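Local structure of lovastatin nonaketide synthase, polyketide synthase component (Aspergillus terreus, 7CPX) at residues P1264-H1270 with M1820-R1825; L1810-R1816 with L2401-P2407; R2355-D2359 with L2412-F2418. The protein builds carrier-bound dihydromonacolin L, the lovastatin precursor, from malonyl-CoA, with NADPH as reductant and S-adenosyl-L-methionine as methyl donor, working as a homodimer together with lovC. The protein carries 2 engineered substitutions. The contacts are given in a common frame with arbitrary orientation. Residues are numbered along the deposited sequence.

Interaction 1 of 3, residues P1264-H1270 with M1820-R1825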
loop_
_atom_site.group_PDB
_atom_site.type_symbol
_atom_site.label_atom_id
_atom_site.label_comp_id
_atom_site.label_asym_id
_atom_site.label_seq_id
_atom_site.Cartn_x
_atom_site.Cartn_y
_atom_site.Cartn_z
ATOM N N PRO A 1264 -24.467 -17.066 19.696
ATOM C CA PRO A 1264 -25.090 -18.239 20.319
ATOM C C PRO A 1264 -26.590 -18.264 20.078
ATOM O O PRO A 1264 -27.252 -17.224 20.037
ATOM C CB PRO A 1264 -24.760 -18.074 21.807
ATOM C CG PRO A 1264 -23.637 -17.106 21.859
ATOM C CD PRO A 1264 -23.826 -16.197 20.696
ATOM N N ASP A 1265 -27.122 -19.469 19.920
ATOM C CA ASP A 1265 -28.538 -19.690 19.685
ATOM C C ASP A 1265 -29.136 -20.486 20.837
ATOM O O ASP A 1265 -28.430 -20.994 21.712
ATOM C CB ASP A 1265 -28.759 -20.425 18.359
ATOM C CG ASP A 1265 -28.146 -19.696 17.180
ATOM O OD1 ASP A 1265 -28.062 -18.451 17.229
ATOM O OD2 ASP A 1265 -27.749 -20.367 16.206
ATOM N N ALA A 1266 -30.465 -20.588 20.827
ATOM C CA ALA A 1266 -31.144 -21.381 21.844
ATOM C C ALA A 1266 -30.713 -22.839 21.785
ATOM O O ALA A 1266 -30.755 -23.542 22.802
ATOM C CB ALA A 1266 -32.657 -21.267 21.676
ATOM N N SER A 1267 -30.297 -23.314 20.608
ATOM C CA SER A 1267 -29.803 -24.681 20.499
ATOM C C SER A 1267 -28.553 -24.885 21.342
ATOM O O SER A 1267 -28.284 -26.005 21.794
ATOM C CB SER A 1267 -29.518 -25.021 19.037
ATOM O OG SER A 1267 -28.550 -24.141 18.491
ATOM N N THR A 1268 -27.780 -23.824 21.563
ATOM C CA THR A 1268 -26.601 -23.895 22.414
ATOM C C THR A 1268 -26.936 -23.752 23.890
ATOM O O THR A 1268 -26.030 -23.837 24.725
ATOM C CB THR A 1268 -25.593 -22.810 22.018
ATOM O OG1 THR A 1268 -26.139 -21.516 22.304
ATOM C CG2 THR A 1268 -25.263 -22.900 20.537
ATOM N N ASP A 1269 -28.202 -23.530 24.232
ATOM C CA ASP A 1269 -28.579 -23.368 25.628
ATOM C C ASP A 1269 -28.303 -24.613 26.461
ATOM O O ASP A 1269 -28.490 -25.744 26.004
ATOM C CB ASP A 1269 -30.031 -22.904 25.771
ATOM C CG ASP A 1269 -30.233 -21.478 25.304
ATOM O OD1 ASP A 1269 -29.247 -20.851 24.861
ATOM O OD2 ASP A 1269 -31.376 -20.981 25.381
ATOM N N HIS A 1270 -27.852 -24.392 27.691
ATOM C CA HIS A 1270 -27.610 -25.471 28.641
ATOM C C HIS A 1270 -28.867 -25.747 29.458
ATOM O O HIS A 1270 -29.250 -24.944 30.315
ATOM C CB HIS A 1270 -26.383 -25.201 29.510
ATOM C CG HIS A 1270 -25.869 -26.414 30.218
ATOM N ND1 HIS A 1270 -25.444 -27.541 29.549
ATOM C CD2 HIS A 1270 -25.712 -26.676 31.535
ATOM C CE1 HIS A 1270 -25.044 -28.445 30.424
ATOM N NE2 HIS A 1270 -25.195 -27.945 31.637
ATOM N N MET A 1820 -29.471 -18.516 33.671
ATOM C CA MET A 1820 -28.111 -19.003 33.467
ATOM C C MET A 1820 -27.611 -18.669 32.068
ATOM O O MET A 1820 -26.464 -18.239 31.895
ATOM C CB MET A 1820 -28.055 -20.512 33.707
ATOM C CG MET A 1820 -26.691 -21.134 33.448
ATOM S SD MET A 1820 -26.670 -22.916 33.708
ATOM C CE MET A 1820 -27.884 -23.450 32.505
ATOM N N ASN A 1821 -28.454 -18.864 31.054
ATOM C CA ASN A 1821 -28.021 -18.670 29.676
ATOM C C ASN A 1821 -27.942 -17.202 29.281
ATOM O O ASN A 1821 -27.275 -16.878 28.294
ATOM C CB ASN A 1821 -28.961 -19.414 28.730
ATOM C CG ASN A 1821 -28.909 -20.914 28.925
ATOM O OD1 ASN A 1821 -27.834 -21.491 29.091
ATOM N ND2 ASN A 1821 -30.070 -21.554 28.920
ATOM N N SER A 1822 -28.601 -16.310 30.023
ATOM C CA SER A 1822 -28.469 -14.886 29.753
ATOM C C SER A 1822 -27.042 -14.416 29.954
ATOM O O SER A 1822 -26.621 -13.438 29.327
ATOM C CB SER A 1822 -29.411 -14.092 30.654
ATOM O OG SER A 1822 -29.106 -14.309 32.020
ATOM N N SER A 1823 -26.292 -15.098 30.817
ATOM C CA SER A 1823 -24.870 -14.827 30.958
ATOM C C SER A 1823 -24.126 -15.039 29.648
ATOM O O SER A 1823 -23.049 -14.463 29.458
ATOM C CB SER A 1823 -24.297 -15.725 32.057
ATOM O OG SER A 1823 -22.884 -15.736 32.049
ATOM N N ARG A 1824 -24.691 -15.827 28.729
ATOM C CA ARG A 1824 -24.016 -16.201 27.497
ATOM C C ARG A 1824 -24.645 -15.615 26.241
ATOM O O ARG A 1824 -23.966 -15.545 25.212
ATOM C CB ARG A 1824 -23.984 -17.730 27.364
ATOM C CG ARG A 1824 -23.232 -18.253 26.153
ATOM C CD ARG A 1824 -23.176 -19.767 26.176
ATOM N NE ARG A 1824 -24.492 -20.324 26.451
ATOM C CZ ARG A 1824 -25.470 -20.399 25.559
ATOM N NH1 ARG A 1824 -25.296 -20.008 24.308
ATOM N NH2 ARG A 1824 -26.654 -20.869 25.934
ATOM N N ARG A 1825 -25.907 -15.203 26.287
ATOM C CA ARG A 1825 -26.564 -14.624 25.123
ATOM C C ARG A 1825 -27.729 -13.770 25.603
ATOM O O ARG A 1825 -28.152 -13.887 26.757
ATOM C CB ARG A 1825 -27.050 -15.712 24.154
ATOM C CG ARG A 1825 -28.197 -16.559 24.678
ATOM C CD ARG A 1825 -28.530 -17.677 23.704
ATOM N NE ARG A 1825 -29.727 -18.416 24.086
ATOM C CZ ARG A 1825 -30.962 -18.077 23.742
ATOM N NH1 ARG A 1825 -31.209 -16.994 23.025
ATOM N NH2 ARG A 1825 -31.977 -18.844 24.131
#

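Interaction 2 of 3, residues L1810-R1816 with L2401-P2407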
loop_
_atom_site.group_PDB
_atom_site.type_symbol
_atom_site.label_atom_id
_atom_site.label_comp_id
_atom_site.label_asym_id
_atom_site.label_seq_id
_atom_site.Cartn_x
_atom_site.Cartn_y
_atom_site.Cartn_z
ATOM N N LEU A 1810 -39.726 -34.194 35.698
ATOM C CA LEU A 1810 -38.646 -33.226 35.575
ATOM C C LEU A 1810 -38.860 -32.388 34.325
ATOM O O LEU A 1810 -38.791 -32.905 33.205
ATOM C CB LEU A 1810 -37.301 -33.943 35.527
ATOM C CG LEU A 1810 -37.145 -35.055 36.564
ATOM C CD1 LEU A 1810 -35.761 -35.658 36.502
ATOM C CD2 LEU A 1810 -37.439 -34.526 37.953
ATOM N N LYS A 1811 -39.122 -31.098 34.512
ATOM C CA LYS A 1811 -39.360 -30.182 33.407
ATOM C C LYS A 1811 -38.380 -29.024 33.486
ATOM O O LYS A 1811 -38.209 -28.414 34.546
ATOM C CB LYS A 1811 -40.800 -29.665 33.420
ATOM C CG LYS A 1811 -41.831 -30.778 33.326
ATOM C CD LYS A 1811 -42.949 -30.462 32.346
ATOM C CE LYS A 1811 -43.987 -29.531 32.946
ATOM N NZ LYS A 1811 -45.233 -29.514 32.129
ATOM N N ARG A 1812 -37.744 -28.722 32.358
ATOM C CA ARG A 1812 -36.735 -27.672 32.321
ATOM C C ARG A 1812 -37.304 -26.386 32.899
ATOM O O ARG A 1812 -38.241 -25.805 32.343
ATOM C CB ARG A 1812 -36.264 -27.443 30.886
ATOM C CG ARG A 1812 -35.748 -28.683 30.175
ATOM C CD ARG A 1812 -34.524 -29.257 30.860
ATOM N NE ARG A 1812 -33.928 -30.338 30.085
ATOM C CZ ARG A 1812 -32.918 -31.089 30.501
ATOM N NH1 ARG A 1812 -32.358 -30.899 31.684
ATOM N NH2 ARG A 1812 -32.456 -32.052 29.710
ATOM N N ASP A 1813 -36.734 -25.936 34.017
ATOM C CA ASP A 1813 -37.182 -24.707 34.666
ATOM C C ASP A 1813 -36.681 -23.540 33.822
ATOM O O ASP A 1813 -35.618 -22.960 34.056
ATOM C CB ASP A 1813 -36.674 -24.635 36.099
ATOM C CG ASP A 1813 -37.225 -23.440 36.852
ATOM O OD1 ASP A 1813 -38.041 -22.694 36.272
ATOM O OD2 ASP A 1813 -36.840 -23.245 38.024
ATOM N N LEU A 1814 -37.484 -23.190 32.816
ATOM C CA LEU A 1814 -37.062 -22.204 31.831
ATOM C C LEU A 1814 -36.706 -20.869 32.466
ATOM O O LEU A 1814 -35.923 -20.115 31.885
ATOM C CB LEU A 1814 -38.159 -22.009 30.785
ATOM C CG LEU A 1814 -38.522 -23.259 29.979
ATOM C CD1 LEU A 1814 -39.611 -22.947 28.968
ATOM C CD2 LEU A 1814 -37.300 -23.839 29.284
ATOM N N ALA A 1815 -37.250 -20.560 33.642
ATOM C CA ALA A 1815 -36.879 -19.319 34.314
ATOM C C ALA A 1815 -35.394 -19.310 34.658
ATOM O O ALA A 1815 -34.641 -18.436 34.210
ATOM C CB ALA A 1815 -37.725 -19.132 35.573
ATOM N N ARG A 1816 -34.946 -20.289 35.445
ATOM C CA ARG A 1816 -33.545 -20.311 35.848
ATOM C C ARG A 1816 -32.631 -20.753 34.713
ATOM O O ARG A 1816 -31.469 -20.340 34.669
ATOM C CB ARG A 1816 -33.355 -21.211 37.068
ATOM C CG ARG A 1816 -33.788 -22.648 36.878
ATOM C CD ARG A 1816 -33.504 -23.444 38.136
ATOM N NE ARG A 1816 -34.689 -24.072 38.706
ATOM C CZ ARG A 1816 -34.896 -25.381 38.778
ATOM N NH1 ARG A 1816 -34.020 -26.252 38.300
ATOM N NH2 ARG A 1816 -36.006 -25.829 39.355
ATOM N N LEU A 2401 -33.571 -27.982 43.109
ATOM C CA LEU A 2401 -33.137 -27.616 41.766
ATOM C C LEU A 2401 -32.549 -28.856 41.113
ATOM O O LEU A 2401 -31.394 -29.216 41.356
ATOM C CB LEU A 2401 -32.126 -26.477 41.814
ATOM C CG LEU A 2401 -32.691 -25.098 42.156
ATOM C CD1 LEU A 2401 -33.210 -25.053 43.583
ATOM C CD2 LEU A 2401 -31.641 -24.029 41.943
ATOM N N THR A 2402 -33.361 -29.537 40.310
ATOM C CA THR A 2402 -32.882 -30.698 39.575
ATOM C C THR A 2402 -31.930 -30.247 38.477
ATOM O O THR A 2402 -32.229 -29.316 37.724
ATOM C CB THR A 2402 -34.058 -31.469 38.981
ATOM O OG1 THR A 2402 -34.957 -31.851 40.030
ATOM C CG2 THR A 2402 -33.576 -32.714 38.256
ATOM N N THR A 2403 -30.782 -30.910 38.385
ATOM C CA THR A 2403 -29.739 -30.482 37.469
ATOM C C THR A 2403 -28.933 -31.689 37.018
ATOM O O THR A 2403 -28.908 -32.728 37.683
ATOM C CB THR A 2403 -28.825 -29.440 38.125
ATOM O OG1 THR A 2403 -29.624 -28.407 38.717
ATOM C CG2 THR A 2403 -27.897 -28.823 37.104
ATOM N N GLY A 2404 -28.275 -31.543 35.872
ATOM C CA GLY A 2404 -27.372 -32.559 35.378
ATOM C C GLY A 2404 -27.996 -33.605 34.484
ATOM O O GLY A 2404 -27.325 -34.593 34.160
ATOM N N ILE A 2405 -29.251 -33.438 34.086
ATOM C CA ILE A 2405 -29.911 -34.361 33.167
ATOM C C ILE A 2405 -29.813 -33.770 31.763
ATOM O O ILE A 2405 -30.372 -32.688 31.522
ATOM C CB ILE A 2405 -31.372 -34.602 33.558
ATOM C CG1 ILE A 2405 -31.439 -35.157 34.979
ATOM C CG2 ILE A 2405 -32.019 -35.570 32.582
ATOM C CD1 ILE A 2405 -32.834 -35.303 35.507
ATOM N N PRO A 2406 -29.139 -34.428 30.825
ATOM C CA PRO A 2406 -29.008 -33.871 29.484
ATOM C C PRO A 2406 -30.273 -34.104 28.681
ATOM O O PRO A 2406 -31.128 -34.911 29.077
ATOM C CB PRO A 2406 -27.827 -34.652 28.899
ATOM C CG PRO A 2406 -27.962 -35.993 29.526
ATOM C CD PRO A 2406 -28.514 -35.761 30.916
ATOM N N PRO A 2407 -30.438 -33.414 27.554
ATOM C CA PRO A 2407 -31.540 -33.761 26.651
ATOM C C PRO A 2407 -31.476 -35.232 26.277
ATOM O O PRO A 2407 -30.529 -35.674 25.620
ATOM C CB PRO A 2407 -31.311 -32.844 25.443
ATOM C CG PRO A 2407 -30.538 -31.694 25.986
ATOM C CD PRO A 2407 -29.661 -32.264 27.062
#

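Interaction 3 of 3, residues R2355-D2359 with L2412-F2418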
loop_
_atom_site.group_PDB
_atom_site.type_symbol
_atom_site.label_atom_id
_atom_site.label_comp_id
_atom_site.label_asym_id
_atom_site.label_seq_id
_atom_site.Cartn_x
_atom_site.Cartn_y
_atom_site.Cartn_z
ATOM N N ARG A 2355 -22.432 -39.793 29.555
ATOM C CA ARG A 2355 -22.895 -38.409 29.548
ATOM C C ARG A 2355 -24.389 -38.337 29.270
ATOM O O ARG A 2355 -25.124 -37.607 29.944
ATOM C CB ARG A 2355 -22.124 -37.602 28.505
ATOM C CG ARG A 2355 -22.485 -36.128 28.493
ATOM C CD ARG A 2355 -21.913 -35.425 29.706
ATOM N NE ARG A 2355 -20.517 -35.071 29.485
ATOM C CZ ARG A 2355 -20.094 -33.873 29.111
ATOM N NH1 ARG A 2355 -20.929 -32.857 28.966
ATOM N NH2 ARG A 2355 -18.800 -33.689 28.875
ATOM N N PHE A 2356 -24.856 -39.092 28.275
ATOM C CA PHE A 2356 -26.278 -39.126 27.954
ATOM C C PHE A 2356 -27.139 -39.409 29.178
ATOM O O PHE A 2356 -28.330 -39.076 29.177
ATOM C CB PHE A 2356 -26.542 -40.181 26.875
ATOM C CG PHE A 2356 -25.799 -41.468 27.094
ATOM C CD1 PHE A 2356 -26.285 -42.426 27.963
ATOM C CD2 PHE A 2356 -24.607 -41.714 26.433
ATOM C CE1 PHE A 2356 -25.600 -43.606 28.171
ATOM C CE2 PHE A 2356 -23.918 -42.892 26.635
ATOM C CZ PHE A 2356 -24.414 -43.840 27.506
ATOM N N MET A 2357 -26.568 -40.012 30.220
ATOM C CA MET A 2357 -27.286 -40.241 31.468
ATOM C C MET A 2357 -27.164 -39.050 32.413
ATOM O O MET A 2357 -28.162 -38.605 32.987
ATOM C CB MET A 2357 -26.760 -41.506 32.151
ATOM C CG MET A 2357 -27.182 -42.798 31.477
ATOM S SD MET A 2357 -26.298 -44.236 32.111
ATOM C CE MET A 2357 -26.660 -44.113 33.859
ATOM N N PHE A 2358 -25.951 -38.525 32.583
ATOM C CA PHE A 2358 -25.688 -37.426 33.505
ATOM C C PHE A 2358 -24.970 -36.317 32.748
ATOM O O PHE A 2358 -23.856 -36.519 32.254
ATOM C CB PHE A 2358 -24.859 -37.899 34.698
ATOM C CG PHE A 2358 -25.499 -39.013 35.475
ATOM C CD1 PHE A 2358 -26.859 -39.005 35.733
ATOM C CD2 PHE A 2358 -24.743 -40.075 35.938
ATOM C CE1 PHE A 2358 -27.451 -40.029 36.444
ATOM C CE2 PHE A 2358 -25.328 -41.103 36.649
ATOM C CZ PHE A 2358 -26.684 -41.081 36.901
ATOM N N ASP A 2359 -25.606 -35.155 32.663
ATOM C CA ASP A 2359 -25.018 -34.017 31.980
ATOM C C ASP A 2359 -23.912 -33.397 32.828
ATOM O O ASP A 2359 -23.873 -33.537 34.054
ATOM C CB ASP A 2359 -26.087 -32.970 31.669
ATOM C CG ASP A 2359 -25.600 -31.904 30.708
ATOM O OD1 ASP A 2359 -24.408 -31.935 30.335
ATOM O OD2 ASP A 2359 -26.412 -31.038 30.322
ATOM N N LEU A 2412 -30.320 -43.018 22.117
ATOM C CA LEU A 2412 -29.544 -43.598 23.202
ATOM C C LEU A 2412 -30.432 -44.193 24.288
ATOM O O LEU A 2412 -29.968 -44.409 25.412
ATOM C CB LEU A 2412 -28.610 -42.545 23.800
ATOM C CG LEU A 2412 -27.633 -41.900 22.816
ATOM C CD1 LEU A 2412 -26.788 -40.848 23.509
ATOM C CD2 LEU A 2412 -26.750 -42.954 22.166
ATOM N N LYS A 2413 -31.702 -44.455 23.973
ATOM C CA LYS A 2413 -32.610 -45.030 24.958
ATOM C C LYS A 2413 -32.063 -46.330 25.531
ATOM O O LYS A 2413 -32.269 -46.621 26.716
ATOM C CB LYS A 2413 -33.980 -45.263 24.323
ATOM C CG LYS A 2413 -34.983 -45.956 25.229
ATOM C CD LYS A 2413 -36.386 -45.892 24.647
ATOM C CE LYS A 2413 -37.422 -46.419 25.627
ATOM N NZ LYS A 2413 -37.202 -47.854 25.960
ATOM N N ASP A 2414 -31.370 -47.123 24.715
ATOM C CA ASP A 2414 -30.812 -48.379 25.202
ATOM C C ASP A 2414 -29.752 -48.131 26.268
ATOM O O ASP A 2414 -29.766 -48.761 27.332
ATOM C CB ASP A 2414 -30.225 -49.176 24.037
ATOM C CG ASP A 2414 -31.244 -49.459 22.953
ATOM O OD1 ASP A 2414 -32.411 -49.044 23.109
ATOM O OD2 ASP A 2414 -30.878 -50.096 21.942
ATOM N N ARG A 2415 -28.824 -47.210 26.002
ATOM C CA ARG A 2415 -27.754 -46.948 26.959
ATOM C C ARG A 2415 -28.289 -46.274 28.215
ATOM O O ARG A 2415 -27.856 -46.591 29.329
ATOM C CB ARG A 2415 -26.670 -46.086 26.314
ATOM C CG ARG A 2415 -26.203 -46.580 24.955
ATOM C CD ARG A 2415 -24.987 -45.806 24.475
ATOM N NE ARG A 2415 -23.813 -46.071 25.300
ATOM C CZ ARG A 2415 -22.635 -45.485 25.139
ATOM N NH1 ARG A 2415 -22.434 -44.580 24.194
ATOM N NH2 ARG A 2415 -21.630 -45.814 25.947
ATOM N N ILE A 2416 -29.230 -45.346 28.057
ATOM C CA ILE A 2416 -29.793 -44.627 29.196
ATOM C C ILE A 2416 -30.597 -45.621 30.027
ATOM O O ILE A 2416 -31.647 -46.102 29.594
ATOM C CB ILE A 2416 -30.658 -43.446 28.743
ATOM C CG1 ILE A 2416 -29.816 -42.456 27.936
ATOM C CG2 ILE A 2416 -31.271 -42.746 29.946
ATOM C CD1 ILE A 2416 -30.625 -41.380 27.248
ATOM N N THR A 2417 -30.105 -45.929 31.228
ATOM C CA THR A 2417 -30.752 -46.915 32.084
ATOM C C THR A 2417 -32.052 -46.411 32.696
ATOM O O THR A 2417 -32.793 -47.215 33.271
ATOM C CB THR A 2417 -29.801 -47.341 33.204
ATOM O OG1 THR A 2417 -29.403 -46.191 33.963
ATOM C CG2 THR A 2417 -28.567 -48.020 32.629
ATOM N N PHE A 2418 -32.345 -45.115 32.589
ATOM C CA PHE A 2418 -33.547 -44.538 33.178
ATOM C C PHE A 2418 -34.470 -43.917 32.138
ATOM O O PHE A 2418 -35.424 -43.224 32.510
ATOM C CB PHE A 2418 -33.170 -43.490 34.230
ATOM C CG PHE A 2418 -32.261 -42.412 33.717
ATOM C CD1 PHE A 2418 -30.895 -42.615 33.634
ATOM C CD2 PHE A 2418 -32.773 -41.192 33.330
ATOM C CE1 PHE A 2418 -30.063 -41.621 33.164
ATOM C CE2 PHE A 2418 -31.947 -40.194 32.856
ATOM C CZ PHE A 2418 -30.590 -40.408 32.774
#

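Interaction 1 of 3, residues P1264-H1270 with M1820-R1825
Asp1269 is the acceptor at the centre of this contact, and two successive arginines serve it. Its OD1 takes a hydrogen bond from Arg1825 NE at 2.6 Å and another from Arg1824 NH2 at 2.8 Å. Its OD2 is met by Arg1825 NH2 at 2.5 Å, nearly in line with the N-H bond. Arg1825 therefore grips the carboxylate by both oxygens, while Arg1824 adds a second positive charge. Asn1821 works alongside them: its OD1 accepts the backbone bond from His1270 N at 3.2 Å, and also a weak one from Arg1824 NH2 at 3.4 Å. At the other end of the same guanidinium, Arg1824 NH1 makes a weak bond to Thr1268 OG1 at 2.6 Å. Thr1268 OG1 donates its proton to Asp1265 O in a very short bond of 2.4 Å. That carbonyl also accepts from Thr1268 N at 2.9 Å, at the 3-10 turn 1266-1268. Pro1264 and the Met1820 methyl fill in at the two ends, with Pro1264 CB 3.2 Å from Arg1824 NH1 and Met1820 CE 3.8 Å from His1270 CB. Asn1817 ND2 bonds to His1270 O, and His1270 NE2 bonds weakly to Ser2360 O. The loop runs from strand 1249-1260 of the dehydratase hotdog sheet to strand 1275-1280 of a different, mixed sheet. Asp1269, Arg1824 and Arg1825 form a salt-bridge network that joins this inter-sheet loop to the C-terminal part of helix 1814-1822 and the residues that follow.

Interaction 2 of 3, residues L1810-R1816 with L2401-P2407
Arg1812 reaches this contact by folding its side chain back. Its CA-to-CB bond points away from 2401-2407, but chi1 and chi2 are both m and the rest runs extended, which brings the guanidinium edge to the backbone. There Ile2405 O accepts from NH2 at 2.8 Å and from NH1 at 2.7 Å, although the place of Arg1812 NH1 is less sure. The guanidinium edge also lies against the Pro2406-Pro2407 peptide. Leu1810, an mt rotamer, has its CD1 4.1 Å from Thr2402 CG2 and packs on the side chain of Ile2405, which is also mt. Val2298 touches both Leu1810 and Thr2402. The segment 2401-2407 begins on strand 2400-2402, an edge strand of the parallel, Rossmann-type sheet of the ketoreductase domain. The contact joins this strand and the loop after it to strand 1804-1811, the second strand of its own mixed sheet, and to the turn into helix 1814-1822. Asp1813 is the N-cap of that helix, with a weak capping bond from Ala1815 N to its OD1 at 3.5 Å. Its t rotamer also sets OD2 at 2.4 Å from Arg1816 NE, a very short salt bridge. Arg1275 NH2 is a second salt-bridge partner of the same Asp1813 OD2. Arg1816 starts p, then t, with chi3 between wells. This lays a face of its guanidinium over Leu2401 CA, 3.8 Å from NH1, while that NH1 bonds to Ala1274 O.

Interaction 3 of 3, residues R2355-D2359 with L2412-F2418
This is a mainly apolar contact between two loops of the ketoreductase domain, with no hydrogen bond across it. One loop runs from helix 2348-2353 to strand 2360-2361. The other follows strand 2400-2402, an edge strand of the parallel, Rossmann-type ketoreductase sheet. Phe2356 buries more area here than any other residue of the two segments. Its CB lies 3.4 Å from Leu2412 CD1, and its CD1 is 3.5 Å from Ile2416 CG1. The tip of the ring, CZ, approaches Arg2415 NE at 3.2 Å and lies over a face of the guanidinium. Met2357 sits where the backbones come closest, its CA 5.5 Å from that of Ile2416. Residues 2355-2357 and 2413-2415 have helical backbone angles without a regular helix, though Ile2416 N bonds to Leu2412 O at 2.9 Å. Met2357 CB packs on Phe2418 CE1 at 3.5 Å, and its CE reaches Thr2417 OG1 at 3.4 Å. That hydroxyl is hydrogen-bonded to Arg1749 of helix 1735-1750. The side chains of Met2357, Phe2358 and Phe2418 also touch Arg1749. The edge of the Phe2418 ring faces Met2357 O, with CZ 3.0 Å away. Met2299 of helix 2296-2299 touches both Phe2358 and Phe2418.

How the interactions relate
Interactions 1 and 2 share helix 1814-1822: interaction 2 holds its start, and interaction 1 its C-terminal part and the residues that follow, with centres about 14 Å apart. Interaction 2 is the most buried. Interactions 1 and 3 are partly exposed. Charged groups dominate interaction 1, on the loop from the dehydratase sheet. Interaction 2 mixes aliphatic packing with arginine-to-carbonyl bonds, between a strand-to-helix turn and the ketoreductase edge strand with its following loop. Interaction 3 rests on aromatic and aliphatic side chains within the ketoreductase. Asp2359, in the 2355-2359 segment of interaction 3, touches both of the others. Its backbone N is probably hydrogen-bonded to Gly2404 O, at 2.3 Å, and its OD2 packs 2.9 Å from His1270 CE1.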